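Local coordinates for protein BfpC (Escherichia coli, PDB 3VHJ) that is essential for type IV pilus biogenesis and, through this N-terminal cytoplasmic domain, probably takes part in protein contacts of the pilus machinery at the inner membrane, at residues Y16-L21 against D110-S115; N32-K37 against E56-G61; S84-F89 against Y131-T136. The protein carries 1 engineered substitution. All blocks are in the same frame, centred on the assembly; numbering follows the deposited sequence.

Interaction 1: residues Y16-L21 against D110-S115; sequences YAVNLL and DKSFHS
The carboxylate of Asp-110 grips the turn that follows strand 14-17. Its CG is anti to the backbone N (chi1 174°), so the group reaches across to two successive amides. Asn-19 N donates to Asp-110 OD1 at 2.8 Å and Leu-20 N to Asp-110 OD2 at 3.2 Å. Both donors sit above the carboxylate plane. OD2 also accepts from Trp-22 NE1 and from a water held by Ala-17 O. So many donors would probably keep this buried acid charged. Strand 107-113 is an outermost strand of its sheet, and side chains join its edge to the turn that leads from strand 14-17 to strand 21-23, and so from one sheet to another. Asn-19 returns the grip: its OD1 accepts from Ser-112 N at 3.2 Å, in the carbonyl plane on a lone pair. Val-18 CG2 rests on Ser-112 CB at 3.7 Å, while Ser-112 OG turns to Leu-6 O. Asn-19 is partly exposed. The looser side is that of Lys-111, whose CB points away and whose CD passes 3.9 Å from Asn-19 OD1. A second water spans Leu-20 O and Asp-110 O, donating to both at 2.7 Å.

Interaction 2: residues N32-K37 against E56-G61; sequences NQALNK and EQFAVG
Phe-58 and Leu-35 carry this contact almost equally, with Ala-34 in third place. Phe-58 leaves strand 55-60 on the side that faces helix 31-42. Its CG takes the crowded position between the backbone N and the carbonyl carbon (chi1 50°), which carries the ring out to the helix. Its chi2 of 80° turns one face to Leu-35. Leu-35 lies over that face, with its CA 3.7 Å above the ring plane and over the centre. Its CB makes a CH-pi contact, 4.0 Å from the centroid of the Phe-58 ring. The leucine CG is anti to its backbone N, so the side chain runs toward the strand as the phenylalanine runs toward the helix. The CD1 branch of Leu-35 therefore ends near the root of the ring, 3.7 Å from Phe-58 CD1. The same methyl meets Val-60 CG2 at 3.8 Å. Ala-34 meets the far end of the ring: its CB is 3.4 Å from Phe-58 CE2 and approaches obliquely. All of these residues are buried, and the joint between the segments is apolar. Leu-35 also touches Tyr-47 and Val-49 on the next strand. Ala-59 points away from the helix and touches Trp-22. The axes of segments 32-37 and 56-60 come within 8.7 Å, at 15° and in the same direction. Helix 31-42 links strands 21-23 and 46-52, which are parallel to each other with strand 55-60 between them, a split beta-alpha-beta unit.

Interaction 3: residues S84-F89 against Y131-T136; sequences SFCGLF and YPWDRT
The Trp-133 indole is held between two beta carbons. Cys-86 CB lies 3.4 Å above one face of the Trp-133 ring, over its centre, and Tyr-131 CB lies over the opposite face, toward the rim. Cys-86 SG sits over the same face as its CB, 3.4 Å from Trp-133 CD1, a sulfur-aromatic contact. Ser-84 CB is at the indole edge, while NE1 bonds to Val-127 O. The Tyr-131 ring has Pro-132 CD over one face and Ser-84 OG at its edge. An alanine at Trp-133 would remove the indole over Cys-86 and the NE1 bond, and would probably leave the loop before strand 135-137 less firmly held. Ser-84 and Asp-134 start the strand pairing. Ser-84 N donates to Asp-134 OD2 at 2.9 Å, and Asp-134 N donates to Ser-84 OG at 2.9 Å. Asp-134 OD2 has a second, charged partner in Lys-103. Beyond them the backbones pair as parallel strands: Arg-135 N donates to Ser-84 O at 3.2 Å and Cys-86 N to Arg-135 O at 3.1 Å. A three-stranded meander is extended beside its first strand by a parallel one, reached through helix 116-127, consistent with the ribonuclease H-like fold of actin-like domains.

Overall arrangement
Interactions 1 and 3 reach the same mixed sheet. Interaction 1 uses one outermost strand, 107-113, and interaction 3 pairs strand 85-90 with 135-137 at the other edge. Their centres are 16 Å apart and their segments alternate along the chain. Interaction 2 belongs to the antiparallel sheet and its helix 31-42. It is nested inside the loop closed by interaction 1, 18 Å away between centres. These two touch: Leu-20 packs on Ala-59 and Gly-61, and Leu-21 O probably accepts a hydrogen bond from Val-60 N. Interactions 2 and 3 follow in series, 24 Å apart between centres, on opposite sides of the chain's centre. Interaction 1 lies nearest that centre and makes no direct contact with interaction 3.

Interaction 1: residues Y16-L21 against D110-S115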
ATOM      1  N   TYR A  16      -9.635  -2.552  -4.732  1.00 17.26           N
ATOM      2  CA  TYR A  16      -8.200  -2.335  -4.854  1.00 18.26           C
ATOM      3  C   TYR A  16      -7.394  -3.450  -4.225  1.00 18.54           C
ATOM      4  O   TYR A  16      -7.792  -4.022  -3.209  1.00 16.91           O
ATOM      5  CB  TYR A  16      -7.793  -1.053  -4.141  1.00 18.76           C
ATOM      6  CG  TYR A  16      -8.464   0.196  -4.639  1.00 18.88           C
ATOM      7  CD1 TYR A  16      -7.919   0.925  -5.688  1.00 20.08           C
ATOM      8  CD2 TYR A  16      -9.623   0.673  -4.032  1.00 20.23           C
ATOM      9  CE1 TYR A  16      -8.506   2.111  -6.121  1.00 21.93           C
ATOM     10  CE2 TYR A  16     -10.221   1.856  -4.461  1.00 20.98           C
ATOM     11  CZ  TYR A  16      -9.654   2.570  -5.504  1.00 22.79           C
ATOM     12  OH  TYR A  16     -10.215   3.755  -5.919  1.00 24.27           O
ATOM     13  N   ALA A  17      -6.242  -3.727  -4.823  1.00 17.23           N
ATOM     14  CA  ALA A  17      -5.337  -4.733  -4.300  1.00 16.55           C
ATOM     15  C   ALA A  17      -4.551  -4.033  -3.199  1.00 16.09           C
ATOM     16  O   ALA A  17      -3.953  -2.981  -3.434  1.00 16.87           O
ATOM     17  CB  ALA A  17      -4.387  -5.207  -5.403  1.00 16.24           C
ATOM     18  N   VAL A  18      -4.572  -4.599  -1.994  1.00 15.72           N
ATOM     19  CA  VAL A  18      -3.834  -4.038  -0.867  1.00 13.73           C
ATOM     20  C   VAL A  18      -2.951  -5.130  -0.264  1.00 14.84           C
ATOM     21  O   VAL A  18      -3.063  -6.301  -0.628  1.00 15.26           O
ATOM     22  CB  VAL A  18      -4.795  -3.482   0.234  1.00 14.36           C
ATOM     23  CG1 VAL A  18      -5.607  -2.322  -0.322  1.00 13.08           C
ATOM     24  CG2 VAL A  18      -5.731  -4.581   0.726  1.00 15.12           C
ATOM     25  N   ASN A  19      -2.073  -4.743   0.656  1.00 15.23           N
ATOM     26  CA  ASN A  19      -1.162  -5.682   1.304  1.00 16.52           C
ATOM     27  C   ASN A  19      -0.192  -6.300   0.306  1.00 16.29           C
ATOM     28  O   ASN A  19       0.094  -7.496   0.356  1.00 15.91           O
ATOM     29  CB  ASN A  19      -1.932  -6.801   2.009  1.00 18.20           C
ATOM     30  CG  ASN A  19      -1.091  -7.510   3.051  1.00 21.81           C
ATOM     31  OD1 ASN A  19      -0.847  -6.978   4.130  1.00 24.35           O
ATOM     32  ND2 ASN A  19      -0.634  -8.713   2.727  1.00 29.12           N
ATOM     33  N   LEU A  20       0.307  -5.483  -0.611  1.00 15.86           N
ATOM     34  CA  LEU A  20       1.273  -5.950  -1.597  1.00 16.47           C
ATOM     35  C   LEU A  20       2.669  -5.783  -1.011  1.00 16.28           C
ATOM     36  O   LEU A  20       2.857  -5.049  -0.045  1.00 17.03           O
ATOM     37  CB  LEU A  20       1.164  -5.120  -2.876  1.00 17.23           C
ATOM     38  CG  LEU A  20      -0.153  -5.235  -3.645  1.00 19.32           C
ATOM     39  CD1 LEU A  20      -0.395  -3.962  -4.418  1.00 23.36           C
ATOM     40  CD2 LEU A  20      -0.100  -6.433  -4.573  1.00 20.46           C
ATOM     41  N   LEU A  21       3.643  -6.481  -1.580  1.00 14.96           N
ATOM     42  CA  LEU A  21       5.022  -6.359  -1.127  1.00 16.44           C
ATOM     43  C   LEU A  21       5.660  -5.315  -2.028  1.00 17.43           C
ATOM     44  O   LEU A  21       5.847  -5.561  -3.214  1.00 17.64           O
ATOM     45  CB  LEU A  21       5.767  -7.683  -1.288  1.00 18.71           C
ATOM     46  CG  LEU A  21       7.257  -7.687  -0.922  1.00 20.07           C
ATOM     47  CD1 LEU A  21       7.432  -7.335   0.548  1.00 24.65           C
ATOM     48  CD2 LEU A  21       7.842  -9.062  -1.208  1.00 23.31           C
ATOM     49  N   ASP A 110       2.010  -0.976   3.353  1.00 17.17           N
ATOM     50  CA  ASP A 110       0.783  -1.314   2.648  1.00 18.13           C
ATOM     51  C   ASP A 110       0.346  -2.619   3.297  1.00 18.45           C
ATOM     52  O   ASP A 110       0.696  -3.699   2.833  1.00 18.75           O
ATOM     53  CB  ASP A 110       1.027  -1.520   1.152  1.00 16.46           C
ATOM     54  CG  ASP A 110      -0.215  -2.005   0.426  1.00 16.90           C
ATOM     55  OD1 ASP A 110      -1.296  -2.036   1.061  1.00 15.00           O
ATOM     56  OD2 ASP A 110      -0.121  -2.352  -0.775  1.00 14.53           O
ATOM     57  N   LYS A 111      -0.412  -2.510   4.382  1.00 19.70           N
ATOM     58  CA  LYS A 111      -0.865  -3.687   5.117  1.00 19.56           C
ATOM     59  C   LYS A 111      -2.365  -3.680   5.329  1.00 19.17           C
ATOM     60  O   LYS A 111      -2.967  -2.624   5.496  1.00 18.48           O
ATOM     61  CB  LYS A 111      -0.173  -3.738   6.481  1.00 22.44           C
ATOM     62  CG  LYS A 111       1.333  -3.790   6.401  1.00 25.93           C
ATOM     63  CD  LYS A 111       1.845  -5.213   6.244  1.00 29.58           C
ATOM     64  CE  LYS A 111       1.624  -6.009   7.518  1.00 31.97           C
ATOM     65  NZ  LYS A 111       2.259  -7.358   7.455  1.00 35.74           N
ATOM     66  N   SER A 112      -2.963  -4.867   5.308  1.00 19.09           N
ATOM     67  CA  SER A 112      -4.391  -5.008   5.533  1.00 19.47           C
ATOM     68  C   SER A 112      -4.561  -5.990   6.689  1.00 20.90           C
ATOM     69  O   SER A 112      -3.705  -6.850   6.902  1.00 19.66           O
ATOM     70  CB  SER A 112      -5.087  -5.543   4.279  1.00 20.02           C
ATOM     71  OG  SER A 112      -4.628  -6.841   3.961  1.00 23.73           O
ATOM     72  N   PHE A 113      -5.647  -5.844   7.441  1.00 20.95           N
ATOM     73  CA  PHE A 113      -5.921  -6.722   8.579  1.00 22.28           C
ATOM     74  C   PHE A 113      -7.421  -6.933   8.689  1.00 22.69           C
ATOM     75  O   PHE A 113      -8.196  -6.032   8.390  1.00 22.51           O
ATOM     76  CB  PHE A 113      -5.460  -6.087   9.899  1.00 22.40           C
ATOM     77  CG  PHE A 113      -4.055  -5.577   9.879  1.00 23.04           C
ATOM     78  CD1 PHE A 113      -3.746  -4.371   9.258  1.00 21.91           C
ATOM     79  CD2 PHE A 113      -3.035  -6.305  10.483  1.00 22.32           C
ATOM     80  CE1 PHE A 113      -2.437  -3.897   9.242  1.00 23.68           C
ATOM     81  CE2 PHE A 113      -1.726  -5.838  10.470  1.00 23.72           C
ATOM     82  CZ  PHE A 113      -1.428  -4.634   9.848  1.00 23.08           C
ATOM     83  N   HIS A 114      -7.840  -8.113   9.118  1.00 26.00           N
ATOM     84  CA  HIS A 114      -9.270  -8.331   9.286  1.00 29.21           C
ATOM     85  C   HIS A 114      -9.667  -7.844  10.673  1.00 30.19           C
ATOM     86  O   HIS A 114     -10.846  -7.624  10.953  1.00 31.73           O
ATOM     87  CB  HIS A 114      -9.627  -9.808   9.100  1.00 32.50           C
ATOM     88  CG  HIS A 114      -9.669 -10.233   7.664  1.00 36.79           C
ATOM     89  ND1 HIS A 114     -10.292  -9.483   6.688  1.00 38.15           N
ATOM     90  CD2 HIS A 114      -9.156 -11.318   7.037  1.00 37.78           C
ATOM     91  CE1 HIS A 114     -10.157 -10.087   5.520  1.00 38.58           C
ATOM     92  NE2 HIS A 114      -9.472 -11.202   5.704  1.00 38.91           N
ATOM     93  N   SER A 115      -8.663  -7.647  11.523  1.00 30.16           N
ATOM     94  CA  SER A 115      -8.873  -7.183  12.893  1.00 30.54           C
ATOM     95  C   SER A 115      -8.387  -5.759  13.131  1.00 29.87           C
ATOM     96  O   SER A 115      -7.251  -5.414  12.805  1.00 28.40           O
ATOM     97  CB  SER A 115      -8.162  -8.119  13.874  1.00 31.25           C
ATOM     98  OG  SER A 115      -7.984  -7.491  15.130  1.00 32.95           O
TER
HETATM   99  O   HOH W   1      -1.798  -1.160  -2.625  1.00 14.66           O
HETATM  100  O   HOH W   2       2.743  -5.517   2.585  1.00 26.72           O

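Interaction 2: residues N32-K37 against E56-G61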
ATOM      1  N   ASN A  32      13.999  -3.336 -12.846  1.00 18.86           N
ATOM      2  CA  ASN A  32      13.644  -4.608 -13.455  1.00 20.21           C
ATOM      3  C   ASN A  32      14.301  -5.783 -12.733  1.00 19.45           C
ATOM      4  O   ASN A  32      13.674  -6.814 -12.524  1.00 21.16           O
ATOM      5  CB  ASN A  32      14.036  -4.624 -14.937  1.00 21.10           C
ATOM      6  CG  ASN A  32      13.491  -5.839 -15.668  1.00 24.51           C
ATOM      7  OD1 ASN A  32      12.277  -6.027 -15.764  1.00 26.28           O
ATOM      8  ND2 ASN A  32      14.386  -6.677 -16.181  1.00 22.71           N
ATOM      9  N   GLN A  33      15.562  -5.627 -12.352  1.00 21.03           N
ATOM     10  CA  GLN A  33      16.263  -6.699 -11.651  1.00 22.23           C
ATOM     11  C   GLN A  33      15.700  -6.906 -10.257  1.00 21.95           C
ATOM     12  O   GLN A  33      15.470  -8.038  -9.828  1.00 20.85           O
ATOM     13  CB  GLN A  33      17.747  -6.381 -11.538  1.00 21.91           C
ATOM     14  CG  GLN A  33      18.493  -6.477 -12.842  1.00 25.71           C
ATOM     15  CD  GLN A  33      19.942  -6.104 -12.675  1.00 27.34           C
ATOM     16  OE1 GLN A  33      20.264  -4.975 -12.306  1.00 29.05           O
ATOM     17  NE2 GLN A  33      20.828  -7.054 -12.935  1.00 29.78           N
ATOM     18  N   ALA A  34      15.485  -5.805  -9.550  1.00 22.06           N
ATOM     19  CA  ALA A  34      14.949  -5.867  -8.200  1.00 21.11           C
ATOM     20  C   ALA A  34      13.588  -6.552  -8.208  1.00 21.55           C
ATOM     21  O   ALA A  34      13.321  -7.418  -7.380  1.00 23.16           O
ATOM     22  CB  ALA A  34      14.835  -4.461  -7.619  1.00 22.47           C
ATOM     23  N   LEU A  35      12.728  -6.167  -9.148  1.00 20.51           N
ATOM     24  CA  LEU A  35      11.401  -6.761  -9.238  1.00 21.05           C
ATOM     25  C   LEU A  35      11.462  -8.259  -9.484  1.00 22.23           C
ATOM     26  O   LEU A  35      10.809  -9.039  -8.794  1.00 20.51           O
ATOM     27  CB  LEU A  35      10.589  -6.103 -10.357  1.00 19.52           C
ATOM     28  CG  LEU A  35       9.255  -6.777 -10.690  1.00 20.30           C
ATOM     29  CD1 LEU A  35       8.377  -6.836  -9.449  1.00 20.26           C
ATOM     30  CD2 LEU A  35       8.558  -6.005 -11.804  1.00 23.43           C
ATOM     31  N   ASN A  36      12.243  -8.660 -10.479  1.00 21.71           N
ATOM     32  CA  ASN A  36      12.354 -10.070 -10.797  1.00 22.61           C
ATOM     33  C   ASN A  36      12.931 -10.893  -9.661  1.00 23.37           C
ATOM     34  O   ASN A  36      12.574 -12.060  -9.497  1.00 24.01           O
ATOM     35  CB  ASN A  36      13.173 -10.249 -12.071  1.00 23.25           C
ATOM     36  CG  ASN A  36      12.332 -10.081 -13.312  1.00 25.04           C
ATOM     37  OD1 ASN A  36      11.487 -10.925 -13.617  1.00 25.47           O
ATOM     38  ND2 ASN A  36      12.541  -8.988 -14.028  1.00 27.60           N
ATOM     39  N   LYS A  37      13.815 -10.286  -8.874  1.00 24.06           N
ATOM     40  CA  LYS A  37      14.413 -10.977  -7.739  1.00 25.87           C
ATOM     41  C   LYS A  37      13.341 -11.162  -6.674  1.00 25.92           C
ATOM     42  O   LYS A  37      13.297 -12.183  -5.990  1.00 24.90           O
ATOM     43  CB  LYS A  37      15.586 -10.173  -7.169  1.00 28.77           C
ATOM     44  CG  LYS A  37      16.843 -10.232  -8.035  1.00 33.78           C
ATOM     45  CD  LYS A  37      17.916  -9.246  -7.580  1.00 36.63           C
ATOM     46  CE  LYS A  37      18.393  -9.521  -6.162  1.00 39.05           C
ATOM     47  NZ  LYS A  37      19.477  -8.583  -5.759  1.00 39.90           N
ATOM     48  N   GLU A  56      11.523   4.899  -9.558  1.00 26.67           N
ATOM     49  CA  GLU A  56      10.507   3.871  -9.660  1.00 25.58           C
ATOM     50  C   GLU A  56      10.496   2.878  -8.513  1.00 21.88           C
ATOM     51  O   GLU A  56      11.424   2.816  -7.711  1.00 21.42           O
ATOM     52  CB  GLU A  56      10.671   3.126 -10.980  1.00 29.11           C
ATOM     53  CG  GLU A  56      10.432   4.008 -12.181  1.00 33.74           C
ATOM     54  CD  GLU A  56      10.491   3.236 -13.468  1.00 37.01           C
ATOM     55  OE1 GLU A  56      11.596   3.123 -14.045  1.00 39.63           O
ATOM     56  OE2 GLU A  56       9.431   2.729 -13.889  1.00 37.56           O
ATOM     57  N   GLN A  57       9.416   2.110  -8.450  1.00 20.17           N
ATOM     58  CA  GLN A  57       9.247   1.092  -7.433  1.00 19.01           C
ATOM     59  C   GLN A  57       8.263   0.064  -7.972  1.00 17.07           C
ATOM     60  O   GLN A  57       7.631   0.268  -9.012  1.00 16.04           O
ATOM     61  CB  GLN A  57       8.737   1.710  -6.127  1.00 19.00           C
ATOM     62  CG  GLN A  57       7.326   2.265  -6.184  1.00 19.69           C
ATOM     63  CD  GLN A  57       6.977   3.060  -4.941  1.00 17.78           C
ATOM     64  OE1 GLN A  57       7.101   2.569  -3.822  1.00 17.64           O
ATOM     65  NE2 GLN A  57       6.539   4.299  -5.135  1.00 19.73           N
ATOM     66  N   PHE A  58       8.128  -1.047  -7.268  1.00 16.80           N
ATOM     67  CA  PHE A  58       7.245  -2.098  -7.733  1.00 17.63           C
ATOM     68  C   PHE A  58       6.495  -2.775  -6.600  1.00 16.75           C
ATOM     69  O   PHE A  58       6.884  -2.691  -5.437  1.00 16.70           O
ATOM     70  CB  PHE A  58       8.076  -3.132  -8.484  1.00 17.65           C
ATOM     71  CG  PHE A  58       9.284  -3.585  -7.720  1.00 18.95           C
ATOM     72  CD1 PHE A  58       9.173  -4.543  -6.718  1.00 20.04           C
ATOM     73  CD2 PHE A  58      10.530  -3.011  -7.967  1.00 20.11           C
ATOM     74  CE1 PHE A  58      10.290  -4.925  -5.971  1.00 21.37           C
ATOM     75  CE2 PHE A  58      11.650  -3.382  -7.229  1.00 21.11           C
ATOM     76  CZ  PHE A  58      11.530  -4.342  -6.227  1.00 22.29           C
ATOM     77  N   ALA A  59       5.409  -3.441  -6.962  1.00 17.58           N
ATOM     78  CA  ALA A  59       4.599  -4.168  -6.000  1.00 17.72           C
ATOM     79  C   ALA A  59       4.514  -5.617  -6.465  1.00 16.75           C
ATOM     80  O   ALA A  59       4.398  -5.886  -7.659  1.00 16.70           O
ATOM     81  CB  ALA A  59       3.203  -3.558  -5.922  1.00 16.07           C
ATOM     82  N   VAL A  60       4.594  -6.549  -5.525  1.00 16.91           N
ATOM     83  CA  VAL A  60       4.482  -7.966  -5.857  1.00 17.45           C
ATOM     84  C   VAL A  60       3.237  -8.492  -5.150  1.00 18.29           C
ATOM     85  O   VAL A  60       3.084  -8.309  -3.943  1.00 18.68           O
ATOM     86  CB  VAL A  60       5.734  -8.757  -5.403  1.00 16.12           C
ATOM     87  CG1 VAL A  60       5.483 -10.257  -5.517  1.00 15.23           C
ATOM     88  CG2 VAL A  60       6.917  -8.380  -6.291  1.00 16.44           C
ATOM     89  N   GLY A  61       2.346  -9.125  -5.910  1.00 18.26           N
ATOM     90  CA  GLY A  61       1.115  -9.642  -5.338  1.00 18.99           C
ATOM     91  C   GLY A  61       1.197 -11.049  -4.778  1.00 20.05           C
ATOM     92  O   GLY A  61       2.140 -11.795  -5.053  1.00 21.76           O
TER

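Interaction 3: residues S84-F89 against Y131-T136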
ATOM      1  N   SER A  84       4.773  13.464   2.485  1.00 19.37           N
ATOM      2  CA  SER A  84       4.679  12.094   2.980  1.00 19.35           C
ATOM      3  C   SER A  84       3.436  11.939   3.853  1.00 20.54           C
ATOM      4  O   SER A  84       2.893  12.925   4.351  1.00 19.67           O
ATOM      5  CB  SER A  84       5.928  11.751   3.795  1.00 18.92           C
ATOM      6  OG  SER A  84       6.092  12.669   4.868  1.00 19.87           O
ATOM      7  N   PHE A  85       2.990  10.702   4.048  1.00 18.56           N
ATOM      8  CA  PHE A  85       1.802  10.465   4.857  1.00 19.35           C
ATOM      9  C   PHE A  85       1.673   9.005   5.255  1.00 19.11           C
ATOM     10  O   PHE A  85       2.227   8.117   4.609  1.00 17.70           O
ATOM     11  CB  PHE A  85       0.553  10.871   4.071  1.00 22.20           C
ATOM     12  CG  PHE A  85       0.316  10.032   2.836  1.00 23.85           C
ATOM     13  CD1 PHE A  85      -0.422   8.858   2.903  1.00 27.01           C
ATOM     14  CD2 PHE A  85       0.868  10.401   1.617  1.00 27.06           C
ATOM     15  CE1 PHE A  85      -0.609   8.058   1.774  1.00 26.73           C
ATOM     16  CE2 PHE A  85       0.689   9.609   0.475  1.00 30.10           C
ATOM     17  CZ  PHE A  85      -0.051   8.434   0.559  1.00 27.26           C
ATOM     18  N   CYS A  86       0.930   8.768   6.327  1.00 17.98           N
ATOM     19  CA  CYS A  86       0.674   7.417   6.791  1.00 20.12           C
ATOM     20  C   CYS A  86      -0.703   7.465   7.434  1.00 20.42           C
ATOM     21  O   CYS A  86      -1.235   8.542   7.691  1.00 18.85           O
ATOM     22  CB  CYS A  86       1.720   6.974   7.817  1.00 19.78           C
ATOM     23  SG  CYS A  86       1.358   7.451   9.518  1.00 20.19           S
ATOM     24  N   GLY A  87      -1.290   6.304   7.679  1.00 21.76           N
ATOM     25  CA  GLY A  87      -2.596   6.303   8.304  1.00 20.80           C
ATOM     26  C   GLY A  87      -3.198   4.934   8.508  1.00 19.69           C
ATOM     27  O   GLY A  87      -2.797   3.958   7.871  1.00 18.43           O
ATOM     28  N   LEU A  88      -4.152   4.884   9.433  1.00 19.71           N
ATOM     29  CA  LEU A  88      -4.901   3.683   9.767  1.00 19.76           C
ATOM     30  C   LEU A  88      -6.286   4.003   9.206  1.00 20.71           C
ATOM     31  O   LEU A  88      -6.894   5.006   9.584  1.00 20.98           O
ATOM     32  CB  LEU A  88      -4.968   3.516  11.286  1.00 21.48           C
ATOM     33  CG  LEU A  88      -5.898   2.447  11.861  1.00 21.97           C
ATOM     34  CD1 LEU A  88      -5.466   1.063  11.411  1.00 22.00           C
ATOM     35  CD2 LEU A  88      -5.877   2.547  13.385  1.00 24.28           C
ATOM     36  N   PHE A  89      -6.774   3.163   8.299  1.00 19.91           N
ATOM     37  CA  PHE A  89      -8.063   3.409   7.658  1.00 19.97           C
ATOM     38  C   PHE A  89      -8.944   2.176   7.552  1.00 19.42           C
ATOM     39  O   PHE A  89      -8.469   1.091   7.236  1.00 19.39           O
ATOM     40  CB  PHE A  89      -7.864   3.891   6.217  1.00 20.19           C
ATOM     41  CG  PHE A  89      -7.063   5.149   6.075  1.00 21.79           C
ATOM     42  CD1 PHE A  89      -7.678   6.392   6.154  1.00 21.41           C
ATOM     43  CD2 PHE A  89      -5.706   5.088   5.772  1.00 22.31           C
ATOM     44  CE1 PHE A  89      -6.955   7.557   5.919  1.00 22.32           C
ATOM     45  CE2 PHE A  89      -4.977   6.247   5.538  1.00 20.41           C
ATOM     46  CZ  PHE A  89      -5.600   7.481   5.609  1.00 19.97           C
ATOM     47  N   TYR A 131       8.589   7.134  10.842  1.00 24.76           N
ATOM     48  CA  TYR A 131       9.125   8.059   9.850  1.00 23.51           C
ATOM     49  C   TYR A 131       8.487   9.431  10.101  1.00 23.31           C
ATOM     50  O   TYR A 131       7.376   9.515  10.615  1.00 22.67           O
ATOM     51  CB  TYR A 131       8.780   7.523   8.454  1.00 24.80           C
ATOM     52  CG  TYR A 131       9.282   8.341   7.288  1.00 24.59           C
ATOM     53  CD1 TYR A 131       8.568   9.448   6.826  1.00 24.56           C
ATOM     54  CD2 TYR A 131      10.467   8.001   6.635  1.00 26.10           C
ATOM     55  CE1 TYR A 131       9.019  10.195   5.741  1.00 24.39           C
ATOM     56  CE2 TYR A 131      10.930   8.743   5.547  1.00 25.63           C
ATOM     57  CZ  TYR A 131      10.200   9.837   5.107  1.00 25.63           C
ATOM     58  OH  TYR A 131      10.654  10.577   4.041  1.00 25.63           O
ATOM     59  N   PRO A 132       9.193  10.524   9.761  1.00 23.76           N
ATOM     60  CA  PRO A 132       8.671  11.882   9.965  1.00 23.67           C
ATOM     61  C   PRO A 132       7.578  12.236   8.957  1.00 22.59           C
ATOM     62  O   PRO A 132       7.794  13.084   8.085  1.00 21.98           O
ATOM     63  CB  PRO A 132       9.907  12.768   9.768  1.00 23.53           C
ATOM     64  CG  PRO A 132      11.065  11.836   9.932  1.00 26.68           C
ATOM     65  CD  PRO A 132      10.585  10.574   9.292  1.00 23.75           C
ATOM     66  N   TRP A 133       6.414  11.605   9.073  1.00 20.69           N
ATOM     67  CA  TRP A 133       5.323  11.860   8.127  1.00 19.97           C
ATOM     68  C   TRP A 133       4.820  13.297   8.170  1.00 20.68           C
ATOM     69  O   TRP A 133       4.677  13.881   9.241  1.00 21.88           O
ATOM     70  CB  TRP A 133       4.123  10.935   8.391  1.00 18.74           C
ATOM     71  CG  TRP A 133       4.464   9.511   8.760  1.00 17.78           C
ATOM     72  CD1 TRP A 133       4.416   8.961  10.009  1.00 18.79           C
ATOM     73  CD2 TRP A 133       4.905   8.470   7.879  1.00 17.02           C
ATOM     74  NE1 TRP A 133       4.799   7.643   9.963  1.00 17.81           N
ATOM     75  CE2 TRP A 133       5.105   7.314   8.667  1.00 18.29           C
ATOM     76  CE3 TRP A 133       5.152   8.399   6.499  1.00 16.50           C
ATOM     77  CZ2 TRP A 133       5.542   6.100   8.123  1.00 18.65           C
ATOM     78  CZ3 TRP A 133       5.588   7.191   5.957  1.00 17.44           C
ATOM     79  CH2 TRP A 133       5.778   6.059   6.767  1.00 18.56           C
ATOM     80  N   ASP A 134       4.540  13.865   7.002  1.00 20.69           N
ATOM     81  CA  ASP A 134       4.017  15.221   6.953  1.00 21.55           C
ATOM     82  C   ASP A 134       2.585  15.182   7.487  1.00 22.32           C
ATOM     83  O   ASP A 134       2.149  16.089   8.197  1.00 21.48           O
ATOM     84  CB  ASP A 134       4.036  15.768   5.520  1.00 20.78           C
ATOM     85  CG  ASP A 134       5.433  16.132   5.052  1.00 21.85           C
ATOM     86  OD1 ASP A 134       6.193  16.712   5.853  1.00 20.52           O
ATOM     87  OD2 ASP A 134       5.774  15.856   3.880  1.00 21.96           O
ATOM     88  N   ARG A 135       1.863  14.113   7.149  1.00 20.99           N
ATOM     89  CA  ARG A 135       0.486  13.935   7.598  1.00 21.63           C
ATOM     90  C   ARG A 135       0.260  12.523   8.131  1.00 21.78           C
ATOM     91  O   ARG A 135       0.807  11.556   7.602  1.00 21.06           O
ATOM     92  CB  ARG A 135      -0.503  14.187   6.452  1.00 24.43           C
ATOM     93  CG  ARG A 135      -0.570  15.622   5.943  1.00 26.83           C
ATOM     94  CD  ARG A 135      -0.869  16.622   7.066  1.00 29.52           C
ATOM     95  NE  ARG A 135      -2.129  16.373   7.771  1.00 32.61           N
ATOM     96  CZ  ARG A 135      -3.339  16.584   7.258  1.00 34.62           C
ATOM     97  NH1 ARG A 135      -3.471  17.051   6.022  1.00 34.53           N
ATOM     98  NH2 ARG A 135      -4.422  16.339   7.987  1.00 33.15           N
ATOM     99  N   THR A 136      -0.545  12.420   9.186  1.00 20.49           N
ATOM    100  CA  THR A 136      -0.884  11.139   9.793  1.00 20.81           C
ATOM    101  C   THR A 136      -2.397  11.106  10.008  1.00 21.64           C
ATOM    102  O   THR A 136      -2.979  12.062  10.523  1.00 20.89           O
ATOM    103  CB  THR A 136      -0.189  10.941  11.158  1.00 20.07           C
ATOM    104  OG1 THR A 136       1.234  10.903  10.980  1.00 19.91           O
ATOM    105  CG2 THR A 136      -0.642   9.639  11.791  1.00 20.19           C
TER
HETATM  106  O   HOH W   3       8.480  13.532   5.479  1.00 22.50           O